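Local coordinates for methylmalonyl-CoA carboxyltransferase 12S subunit (PDB 1ON3) that transfers the carboxyl group of methylmalonyl-CoA to the biotin of the 1.3S subunit, forming propanoyl-CoA, as the hexameric core of transcarboxylase, at the interface of chains A and B. Residues are numbered along the deposited sequence; one frame, centred on the assembly and turned at random. Chains: chain A/B, Methylmalonyl-CoA carboxyltransferase 12S subunit.

The interface of chains A and B. Residues chain A 392, 396-397, 422-424, 513; chain B 158-159, 162-163.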
loop_
_atom_site.group_PDB
_atom_site.type_symbol
_atom_site.label_atom_id
_atom_site.label_comp_id
_atom_site.label_asym_id
_atom_site.label_seq_id
_atom_site.Cartn_x
_atom_site.Cartn_y
_atom_site.Cartn_z
ATOM N N LEU A 392 16.054 4.748 -25.892
ATOM C CA LEU A 392 15.150 5.816 -25.454
ATOM C C LEU A 392 14.236 5.263 -24.366
ATOM O O LEU A 392 13.970 5.922 -23.361
ATOM C CB LEU A 392 14.310 6.323 -26.635
ATOM C CG LEU A 392 15.107 6.937 -27.797
ATOM C CD1 LEU A 392 14.224 7.078 -29.027
ATOM C CD2 LEU A 392 15.663 8.279 -27.386
ATOM N N SER A 396 14.375 6.390 -20.475
ATOM C CA SER A 396 13.138 7.065 -20.074
ATOM C C SER A 396 12.494 6.339 -18.893
ATOM O O SER A 396 11.884 6.962 -18.025
ATOM C CB SER A 396 12.148 7.112 -21.244
ATOM O OG SER A 396 12.646 7.906 -22.307
ATOM N N GLU A 397 12.651 5.021 -18.855
ATOM C CA GLU A 397 12.077 4.202 -17.786
ATOM C C GLU A 397 12.946 4.174 -16.516
ATOM O O GLU A 397 12.443 3.949 -15.408
ATOM C CB GLU A 397 11.884 2.764 -18.299
ATOM C CG GLU A 397 11.277 1.771 -17.318
ATOM C CD GLU A 397 9.752 1.795 -17.309
ATOM O OE1 GLU A 397 9.150 0.882 -16.704
ATOM O OE2 GLU A 397 9.153 2.721 -17.898
ATOM N N ASP A 422 15.756 15.872 -21.205
ATOM C CA ASP A 422 14.396 15.491 -21.571
ATOM C C ASP A 422 14.105 14.024 -21.327
ATOM O O ASP A 422 12.938 13.638 -21.220
ATOM C CB ASP A 422 14.125 15.829 -23.032
ATOM C CG ASP A 422 14.238 17.306 -23.298
ATOM O OD1 ASP A 422 13.573 18.070 -22.569
ATOM O OD2 ASP A 422 14.989 17.703 -24.216
ATOM N N LEU A 423 15.144 13.191 -21.265
ATOM C CA LEU A 423 14.923 11.769 -20.968
ATOM C C LEU A 423 15.183 11.499 -19.479
ATOM O O LEU A 423 15.348 10.352 -19.039
ATOM C CB LEU A 423 15.782 10.860 -21.855
ATOM C CG LEU A 423 15.003 10.370 -23.092
ATOM C CD1 LEU A 423 14.780 11.536 -24.048
ATOM C CD2 LEU A 423 15.752 9.247 -23.789
ATOM N N GLY A 424 15.202 12.578 -18.708
ATOM C CA GLY A 424 15.382 12.459 -17.273
ATOM C C GLY A 424 16.775 12.503 -16.686
ATOM O O GLY A 424 16.966 12.082 -15.543
ATOM N N ARG A 513 7.131 6.208 -10.947
ATOM C CA ARG A 513 6.597 5.993 -12.281
ATOM C C ARG A 513 5.116 5.633 -12.202
ATOM O O ARG A 513 4.661 5.074 -11.199
ATOM C CB ARG A 513 7.357 4.842 -12.941
ATOM C CG ARG A 513 8.850 5.070 -13.076
ATOM C CD ARG A 513 9.128 6.123 -14.132
ATOM N NE ARG A 513 8.777 5.644 -15.464
ATOM C CZ ARG A 513 8.593 6.431 -16.521
ATOM N NH1 ARG A 513 8.720 7.750 -16.411
ATOM N NH2 ARG A 513 8.288 5.898 -17.692
ATOM N N PHE B 158 9.441 11.444 -26.678
ATOM C CA PHE B 158 9.842 10.056 -26.447
ATOM C C PHE B 158 9.677 9.684 -24.974
ATOM O O PHE B 158 9.215 8.601 -24.650
ATOM C CB PHE B 158 11.303 9.824 -26.856
ATOM C CG PHE B 158 11.616 10.211 -28.286
ATOM C CD1 PHE B 158 10.664 10.059 -29.294
ATOM C CD2 PHE B 158 12.881 10.685 -28.625
ATOM C CE1 PHE B 158 10.966 10.373 -30.618
ATOM C CE2 PHE B 158 13.200 11.001 -29.943
ATOM C CZ PHE B 158 12.241 10.847 -30.947
ATOM N N PHE B 159 10.079 10.577 -24.080
ATOM C CA PHE B 159 9.924 10.287 -22.658
ATOM C C PHE B 159 8.436 10.074 -22.373
ATOM O O PHE B 159 8.063 9.194 -21.598
ATOM C CB PHE B 159 10.472 11.452 -21.820
ATOM C CG PHE B 159 10.518 11.172 -20.330
ATOM C CD1 PHE B 159 9.461 11.552 -19.501
ATOM C CD2 PHE B 159 11.619 10.540 -19.760
ATOM C CE1 PHE B 159 9.505 11.304 -18.117
ATOM C CE2 PHE B 159 11.674 10.284 -18.373
ATOM C CZ PHE B 159 10.615 10.668 -17.559
ATOM N N VAL B 162 7.073 6.706 -23.421
ATOM C CA VAL B 162 7.471 5.662 -22.482
ATOM C C VAL B 162 6.639 5.769 -21.203
ATOM O O VAL B 162 6.232 4.759 -20.627
ATOM C CB VAL B 162 8.980 5.753 -22.145
ATOM C CG1 VAL B 162 9.379 4.631 -21.194
ATOM C CG2 VAL B 162 9.803 5.649 -23.429
ATOM N N LYS B 163 6.380 6.998 -20.770
ATOM C CA LYS B 163 5.572 7.208 -19.567
ATOM C C LYS B 163 4.185 6.545 -19.746
ATOM O O LYS B 163 3.712 5.841 -18.862
ATOM C CB LYS B 163 5.434 8.712 -19.313
ATOM C CG LYS B 163 4.845 9.097 -17.962
ATOM C CD LYS B 163 4.657 10.610 -17.912
ATOM C CE LYS B 163 4.213 11.075 -16.533
ATOM N NZ LYS B 163 4.073 12.558 -16.454
HETATM O O HOH W 1 9.231 7.897 -19.201
HETATM O O HOH W 2 6.988 2.405 -19.224
#
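B:Phe159 reaches from helix 147-164 of one 12S subunit into a notch of its neighbour made by A:Ser396, the end of 3-10 helix 421-423 with A:Asp422 and A:Leu423, and the guanidinium of A:Arg513. The contact joins the N-terminal carboxyltransferase region of chain B to the C-terminal one of chain A within the homohexamer, and the two-fold repeats it with the chains exchanged. With CG anti to its backbone N (chi1 -173°), the benzyl group lies against the 3-10 helix: CB comes 3.3 Å from A:Asp422 O, and CD2 3.7 Å from A:Leu423 CA. A flat, apolar ring suits this slot of backbone atoms, covering them without needing polar partners of its own; B:Phe159 CE2 comes 3.3 Å from A:Ser396 O. An alanine here would probably open a gap between 3-10 helix 421-423 and A:Ser396, leaving A:Asp422 O and A:Leu423 without the ring that covers them. One turn further along the helix, branched B:Val162 sets both methyls against A:Ser396, B:Val162 CG2 lying 3.5 Å from A:Ser396 CB. Serine is small enough for this close approach of helices, and its hydroxyl OG is turned back to its own helix, donating to A:Leu392 O at 2.6 Å. Alongside, A:Leu392 CD1 lies over the rim of one face of the B:Phe158 ring, 3.9 Å from B:Phe158 CD2.

Toward the rim, water 1 sits 3.3 Å above the centre of the B:Phe159 ring and ties B:Phe159 O to A:Ser396 O and both terminal nitrogens of A:Arg513. Bends at chi2 and chi3 bring this long side chain round to the water, its guanidinium steeply inclined to the ring (71°). Within chain A, A:Arg513 NH2 bonds A:Glu397 OE2 at 3.3 Å, a long salt bridge meeting the carboxylate on its anti side, 35° out of its plane; through water 2, OE2 also reaches B:Val162 O.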